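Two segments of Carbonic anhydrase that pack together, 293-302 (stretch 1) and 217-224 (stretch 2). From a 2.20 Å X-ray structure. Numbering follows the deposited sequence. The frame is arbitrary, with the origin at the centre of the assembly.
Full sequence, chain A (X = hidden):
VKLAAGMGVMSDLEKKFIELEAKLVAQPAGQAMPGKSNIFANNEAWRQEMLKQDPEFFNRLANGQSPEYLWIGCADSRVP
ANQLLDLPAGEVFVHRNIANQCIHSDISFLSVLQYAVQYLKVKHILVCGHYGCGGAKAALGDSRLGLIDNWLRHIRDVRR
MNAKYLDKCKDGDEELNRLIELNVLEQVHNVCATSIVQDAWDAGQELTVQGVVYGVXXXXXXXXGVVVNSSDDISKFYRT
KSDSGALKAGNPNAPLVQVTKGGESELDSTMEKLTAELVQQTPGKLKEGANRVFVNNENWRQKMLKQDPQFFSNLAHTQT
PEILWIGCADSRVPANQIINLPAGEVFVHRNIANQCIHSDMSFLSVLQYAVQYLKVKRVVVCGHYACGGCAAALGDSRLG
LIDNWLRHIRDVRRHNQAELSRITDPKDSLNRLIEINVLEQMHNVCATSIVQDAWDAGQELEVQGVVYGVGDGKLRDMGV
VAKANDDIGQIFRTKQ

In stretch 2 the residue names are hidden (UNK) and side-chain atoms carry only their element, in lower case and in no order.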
ATOM      1  N   VAL A 293     -20.832 -15.098 -19.722  1.00 22.19           N
ATOM      2  CA  VAL A 293     -19.651 -15.559 -18.983  1.00 20.92           C
ATOM      3  C   VAL A 293     -19.809 -17.027 -18.586  1.00 20.98           C
ATOM      4  O   VAL A 293     -18.873 -17.841 -18.717  1.00 18.68           O
ATOM      5  CB  VAL A 293     -19.458 -14.690 -17.707  1.00 18.52           C
ATOM      6  CG1 VAL A 293     -18.792 -15.479 -16.588  1.00 20.86           C
ATOM      7  CG2 VAL A 293     -18.646 -13.460 -18.041  1.00 21.94           C
ATOM      8  N   PHE A 294     -21.026 -17.359 -18.167  1.00 18.02           N
ATOM      9  CA  PHE A 294     -21.339 -18.706 -17.722  1.00 18.09           C
ATOM     10  C   PHE A 294     -21.579 -19.645 -18.886  1.00 14.38           C
ATOM     11  O   PHE A 294     -21.053 -20.763 -18.909  1.00 19.59           O
ATOM     12  CB  PHE A 294     -22.526 -18.671 -16.744  1.00 12.33           C
ATOM     13  CG  PHE A 294     -22.291 -17.764 -15.556  1.00 12.95           C
ATOM     14  CD1 PHE A 294     -22.788 -16.466 -15.550  1.00  7.50           C
ATOM     15  CD2 PHE A 294     -21.534 -18.202 -14.459  1.00 11.56           C
ATOM     16  CE1 PHE A 294     -22.524 -15.621 -14.485  1.00 13.40           C
ATOM     17  CE2 PHE A 294     -21.267 -17.358 -13.387  1.00  8.09           C
ATOM     18  CZ  PHE A 294     -21.761 -16.071 -13.393  1.00 11.28           C
ATOM     19  N   VAL A 295     -22.243 -19.153 -19.918  1.00 13.75           N
ATOM     20  CA  VAL A 295     -22.513 -20.007 -21.067  1.00 18.51           C
ATOM     21  C   VAL A 295     -21.214 -20.346 -21.806  1.00 19.68           C
ATOM     22  O   VAL A 295     -20.974 -21.507 -22.145  1.00 22.62           O
ATOM     23  CB  VAL A 295     -23.648 -19.424 -21.980  1.00 22.55           C
ATOM     24  CG1 VAL A 295     -23.318 -18.050 -22.448  1.00 29.68           C
ATOM     25  CG2 VAL A 295     -23.908 -20.324 -23.167  1.00 24.56           C
ATOM     26  N   ASN A 296     -20.324 -19.365 -21.931  1.00 19.01           N
ATOM     27  CA  ASN A 296     -19.023 -19.569 -22.571  1.00 18.82           C
ATOM     28  C   ASN A 296     -18.189 -20.510 -21.712  1.00 18.80           C
ATOM     29  O   ASN A 296     -17.571 -21.453 -22.216  1.00 20.14           O
ATOM     30  CB  ASN A 296     -18.305 -18.244 -22.721  1.00 22.34           C
ATOM     31  CG  ASN A 296     -19.011 -17.324 -23.669  1.00 26.24           C
ATOM     32  OD1 ASN A 296     -19.907 -17.756 -24.384  1.00 31.44           O
ATOM     33  ND2 ASN A 296     -18.660 -16.042 -23.647  1.00 28.89           N
ATOM     34  N   ASN A 297     -18.189 -20.281 -20.402  1.00 17.92           N
ATOM     35  CA  ASN A 297     -17.454 -21.164 -19.502  1.00 15.23           C
ATOM     36  C   ASN A 297     -17.947 -22.598 -19.657  1.00 13.64           C
ATOM     37  O   ASN A 297     -17.152 -23.539 -19.680  1.00 14.84           O
ATOM     38  CB  ASN A 297     -17.605 -20.706 -18.048  1.00 14.35           C
ATOM     39  CG  ASN A 297     -17.082 -21.735 -17.057  1.00 14.12           C
ATOM     40  OD1 ASN A 297     -15.879 -22.000 -16.988  1.00 14.39           O
ATOM     41  ND2 ASN A 297     -17.983 -22.325 -16.288  1.00 13.11           N
ATOM     42  N   GLU A 298     -19.258 -22.759 -19.821  1.00 16.65           N
ATOM     43  CA  GLU A 298     -19.855 -24.078 -19.998  1.00 18.34           C
ATOM     44  C   GLU A 298     -19.403 -24.746 -21.291  1.00 20.18           C
ATOM     45  O   GLU A 298     -19.083 -25.927 -21.290  1.00 21.38           O
ATOM     46  CB  GLU A 298     -21.380 -23.987 -19.958  1.00 21.33           C
ATOM     47  CG  GLU A 298     -22.094 -25.355 -19.899  1.00 23.41           C
ATOM     48  CD  GLU A 298     -21.728 -26.187 -18.668  1.00 28.06           C
ATOM     49  OE1 GLU A 298     -21.754 -27.433 -18.762  1.00 28.96           O
ATOM     50  OE2 GLU A 298     -21.423 -25.606 -17.600  1.00 29.70           O
ATOM     51  N   ASN A 299     -19.369 -23.999 -22.393  1.00 22.41           N
ATOM     52  CA  ASN A 299     -18.930 -24.569 -23.677  1.00 26.71           C
ATOM     53  C   ASN A 299     -17.504 -25.060 -23.506  1.00 27.17           C
ATOM     54  O   ASN A 299     -17.174 -26.201 -23.847  1.00 28.92           O
ATOM     55  CB  ASN A 299     -18.983 -23.540 -24.813  1.00 31.52           C
ATOM     56  CG  ASN A 299     -20.399 -23.105 -25.157  1.00 40.32           C
ATOM     57  OD1 ASN A 299     -20.598 -22.087 -25.821  1.00 43.36           O
ATOM     58  ND2 ASN A 299     -21.397 -23.873 -24.704  1.00 48.90           N
ATOM     59  N   TRP A 300     -16.682 -24.204 -22.907  1.00 27.55           N
ATOM     60  CA  TRP A 300     -15.290 -24.523 -22.634  1.00 25.93           C
ATOM     61  C   TRP A 300     -15.175 -25.847 -21.875  1.00 28.90           C
ATOM     62  O   TRP A 300     -14.437 -26.743 -22.293  1.00 31.28           O
ATOM     63  CB  TRP A 300     -14.640 -23.397 -21.830  1.00 23.83           C
ATOM     64  CG  TRP A 300     -13.286 -23.750 -21.338  1.00 27.16           C
ATOM     65  CD1 TRP A 300     -12.158 -23.929 -22.096  1.00 30.27           C
ATOM     66  CD2 TRP A 300     -12.914 -24.067 -19.984  1.00 28.68           C
ATOM     67  NE1 TRP A 300     -11.115 -24.355 -21.297  1.00 31.16           N
ATOM     68  CE2 TRP A 300     -11.555 -24.446 -19.996  1.00 28.78           C
ATOM     69  CE3 TRP A 300     -13.607 -24.071 -18.762  1.00 23.84           C
ATOM     70  CZ2 TRP A 300     -10.872 -24.823 -18.840  1.00 23.34           C
ATOM     71  CZ3 TRP A 300     -12.931 -24.444 -17.620  1.00 24.33           C
ATOM     72  CH2 TRP A 300     -11.578 -24.815 -17.664  1.00 27.07           C
ATOM     73  N   ARG A 301     -15.906 -25.974 -20.770  1.00 28.18           N
ATOM     74  CA  ARG A 301     -15.877 -27.190 -19.969  1.00 27.76           C
ATOM     75  C   ARG A 301     -16.201 -28.435 -20.776  1.00 28.19           C
ATOM     76  O   ARG A 301     -15.488 -29.417 -20.685  1.00 29.67           O
ATOM     77  CB  ARG A 301     -16.872 -27.109 -18.824  1.00 27.09           C
ATOM     78  CG  ARG A 301     -16.588 -26.058 -17.802  1.00 27.95           C
ATOM     79  CD  ARG A 301     -17.646 -26.148 -16.753  1.00 32.48           C
ATOM     80  NE  ARG A 301     -17.726 -27.522 -16.280  1.00 40.07           N
ATOM     81  CZ  ARG A 301     -18.843 -28.231 -16.215  1.00 41.40           C
ATOM     82  NH1 ARG A 301     -19.991 -27.696 -16.594  1.00 44.24           N
ATOM     83  NH2 ARG A 301     -18.807 -29.477 -15.764  1.00 45.71           N
ATOM     84  N   GLN A 302     -17.295 -28.404 -21.533  1.00 30.92           N
ATOM     85  CA  GLN A 302     -17.701 -29.550 -22.348  1.00 33.14           C
ATOM     86  C   GLN A 302     -16.608 -29.937 -23.332  1.00 36.54           C
ATOM     87  O   GLN A 302     -16.276 -31.107 -23.481  1.00 37.08           O
ATOM     88  CB  GLN A 302     -18.999 -29.245 -23.097  1.00 35.90           C
ATOM     89  CG  GLN A 302     -20.206 -29.098 -22.187  1.00 34.46           C
ATOM     90  CD  GLN A 302     -20.291 -30.229 -21.182  1.00 39.12           C
ATOM     91  OE1 GLN A 302     -19.905 -31.356 -21.467  1.00 43.12           O
ATOM     92  NE2 GLN A 302     -20.758 -29.922 -19.985  1.00 37.72           N
ATOM     93  N   UNK A 217     -12.278 -28.824  -9.495  1.00 23.42           N
ATOM     94  CA  UNK A 217     -12.782 -30.154  -9.814  1.00 20.63           C
ATOM     95  C   UNK A 217     -13.758 -30.203 -10.978  1.00 19.33           C
ATOM     96  O   UNK A 217     -14.041 -31.275 -11.480  1.00 21.87           O
ATOM     97  N   UNK A 218     -14.313 -29.056 -11.373  1.00 19.40           N
ATOM     98  CA  UNK A 218     -15.242 -29.004 -12.504  1.00 22.09           C
ATOM     99  C   UNK A 218     -15.054 -27.762 -13.393  1.00 24.09           C
ATOM    100  O   UNK A 218     -15.583 -27.693 -14.512  1.00 22.55           O
ATOM    101  o   UNK A 218     -18.312 -27.989 -10.692  1.00 31.08           O
ATOM    102  c   UNK A 218     -16.709 -29.111 -12.043  1.00 25.34           C
ATOM    103  c   UNK A 218     -17.160 -27.937 -11.170  1.00 29.61           C
ATOM    104  o   UNK A 218     -16.393 -26.970 -10.959  1.00 29.38           O
ATOM    105  N   UNK A 219     -14.317 -26.779 -12.877  1.00 21.18           N
ATOM    106  CA  UNK A 219     -14.061 -25.562 -13.624  1.00 19.95           C
ATOM    107  C   UNK A 219     -15.317 -24.787 -13.956  1.00 18.67           C
ATOM    108  O   UNK A 219     -15.304 -23.944 -14.849  1.00 21.02           O
ATOM    109  N   UNK A 220     -16.374 -24.977 -13.175  1.00 18.73           N
ATOM    110  CA  UNK A 220     -17.631 -24.305 -13.451  1.00 16.31           C
ATOM    111  C   UNK A 220     -17.786 -23.037 -12.660  1.00 16.38           C
ATOM    112  O   UNK A 220     -17.764 -23.050 -11.433  1.00 17.99           O
ATOM    113  c   UNK A 220     -21.226 -25.738 -13.588  1.00 31.96           C
ATOM    114  c   UNK A 220     -20.126 -24.703 -13.648  1.00 26.86           C
ATOM    115  n   UNK A 220     -23.557 -26.186 -14.517  1.00 47.14           N
ATOM    116  c   UNK A 220     -18.799 -25.249 -13.183  1.00 20.37           C
ATOM    117  c   UNK A 220     -22.396 -25.256 -14.428  1.00 42.21           C
ATOM    118  N   UNK A 221     -17.963 -21.930 -13.361  1.00 15.89           N
ATOM    119  CA  UNK A 221     -18.112 -20.651 -12.689  1.00 17.01           C
ATOM    120  C   UNK A 221     -19.504 -20.506 -12.089  1.00 19.09           C
ATOM    121  O   UNK A 221     -20.501 -20.775 -12.767  1.00 20.87           O
ATOM    122  c   UNK A 221     -15.408 -19.119 -13.185  1.00  7.00           C
ATOM    123  c   UNK A 221     -16.463 -19.356 -14.261  1.00 13.70           C
ATOM    124  c   UNK A 221     -17.862 -19.502 -13.661  1.00 15.07           C
ATOM    125  c   UNK A 221     -16.509 -18.187 -15.238  1.00 11.91           C
ATOM    126  N   UNK A 222     -19.560 -20.094 -10.818  1.00 17.48           N
ATOM    127  CA  UNK A 222     -20.818 -19.887 -10.102  1.00 13.24           C
ATOM    128  C   UNK A 222     -20.963 -18.395  -9.917  1.00 15.35           C
ATOM    129  O   UNK A 222     -19.970 -17.689  -9.690  1.00 15.84           O
ATOM    130  c   UNK A 222     -20.798 -20.554  -8.739  1.00 16.67           C
ATOM    131  c   UNK A 222     -20.165 -21.903  -8.685  1.00 12.89           C
ATOM    132  n   UNK A 222     -22.117 -25.321 -10.184  1.00 34.51           N
ATOM    133  c   UNK A 222     -20.985 -25.358  -9.495  1.00 30.24           C
ATOM    134  n   UNK A 222     -20.476 -26.526  -9.113  1.00 27.10           N
ATOM    135  n   UNK A 222     -20.376 -24.226  -9.171  1.00 28.26           N
ATOM    136  c   UNK A 222     -20.873 -22.901  -9.520  1.00 19.75           C
ATOM    137  N   UNK A 223     -22.196 -17.916  -9.939  1.00 14.51           N
ATOM    138  CA  UNK A 223     -22.459 -16.489  -9.839  1.00 14.81           C
ATOM    139  C   UNK A 223     -22.525 -15.948  -8.418  1.00 16.17           C
ATOM    140  O   UNK A 223     -23.084 -16.586  -7.547  1.00 18.90           O
ATOM    141  c   UNK A 223     -23.761 -16.199 -10.575  1.00 14.36           C
ATOM    142  o   UNK A 223     -24.991 -14.413 -11.498  1.00 18.42           O
ATOM    143  o   UNK A 223     -22.995 -13.976 -10.676  1.00 23.79           O
ATOM    144  c   UNK A 223     -23.922 -14.762 -10.938  1.00 15.24           C
ATOM    145  N   UNK A 224     -21.873 -14.811  -8.179  1.00 16.32           N
ATOM    146  CA  UNK A 224     -21.923 -14.169  -6.862  1.00 14.86           C
ATOM    147  C   UNK A 224     -22.688 -12.867  -6.964  1.00 14.99           C
ATOM    148  O   UNK A 224     -22.863 -12.175  -5.962  1.00 17.45           O
ATOM    149  c   UNK A 224     -20.533 -13.849  -6.319  1.00 15.43           C
ATOM    150  c   UNK A 224     -20.614 -15.173  -4.211  1.00 21.12           C
ATOM    151  c   UNK A 224     -19.803 -14.859  -5.444  1.00 19.16           C
ATOM    152  c   UNK A 224     -19.567 -16.092  -6.223  1.00 18.79           C
TER

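Position 217 carries no side-chain atoms, and nothing of the helix 293-302 comes near it; the bare backbone makes it Gly217.

Position 218 has two carbons, the second bearing two oxygens, a short carboxylate. Its side chain stays more than 4 Å from the helix, and one oxygen lies 3.0 Å from the backbone N of position 220, closing the turn on itself. This is Asp218, which serves the helix through its backbone: Arg301 NE donates a hydrogen bond to Asp218 O at 2.8 Å.

Position 219 again has no side chain. Its phi of 62° favours glycine, and an ideal CB would sit 3.1 Å from Trp300 CZ3, which is tight. Gly219 lets the loop press close, its O reaching the edge of the Trp300 ring, 3.7 Å from CZ3.

Position 220 shows four carbons in a row ending in nitrogen, all torsions t. An unbranched four-carbon chain ending in nitrogen is lysine, Lys220; it runs past Arg301 and Glu298. Lys220 CE lies 3.3 Å from Glu298 OE2, and the long salt bridge from Lys220 NZ to Glu298 OE2 measures 3.8 Å. Lys220 CB lies over one face of the Arg301 guanidinium.

Position 221 holds four carbons, forked at the second, directed toward the helix beside Val293, Phe294 and Asn297. The fork at the second carbon makes it Leu221, in the m, t rotamer; its CD1 packs 3.8 Å from Val293 CG1, and its CB is 4.0 Å from Phe294 CD2.

Position 222 has three carbons, a nitrogen, then a carbon carrying two more nitrogens: a guanidinium. Its CA-to-CB bond points away from the helix, leaving the backbone C 3.6 Å from Phe294 CE2. Arg222 turns back on its own segment, where NH2 forms a salt bridge with Asp218 OD1 at 3.1 Å.

Position 223 repeats the two-carbon carboxylate pattern. Its CB meets Phe294 CZ at 3.5 Å, and this is Asp223.

Position 224 has four carbons forked at the second, all beyond reach of the helix; it is Leu224.

The contact is built in layers along one helix side. Val293 and Phe294 receive Leu221, Asn297 lies against the backbone of 219-221, and Arg301 fastens the turn by a backbone carbonyl. Glu298 pairs with Arg301 within the helix, NH1 to OE2 at 2.7 Å, and also faces Lys220, so one carboxylate is shared by two cations, offsetting part of their repulsion, with Arg301 NH1 and Lys220 NZ 4.4 Å apart; Lys220 NZ is also hydrogen-bonded elsewhere in the structure. The rule to read is an apolar anchor at one end, a glycine for close approach, and a shared carboxylate at the partly exposed side.

Stretch 2 217-224: GDGKLRDL
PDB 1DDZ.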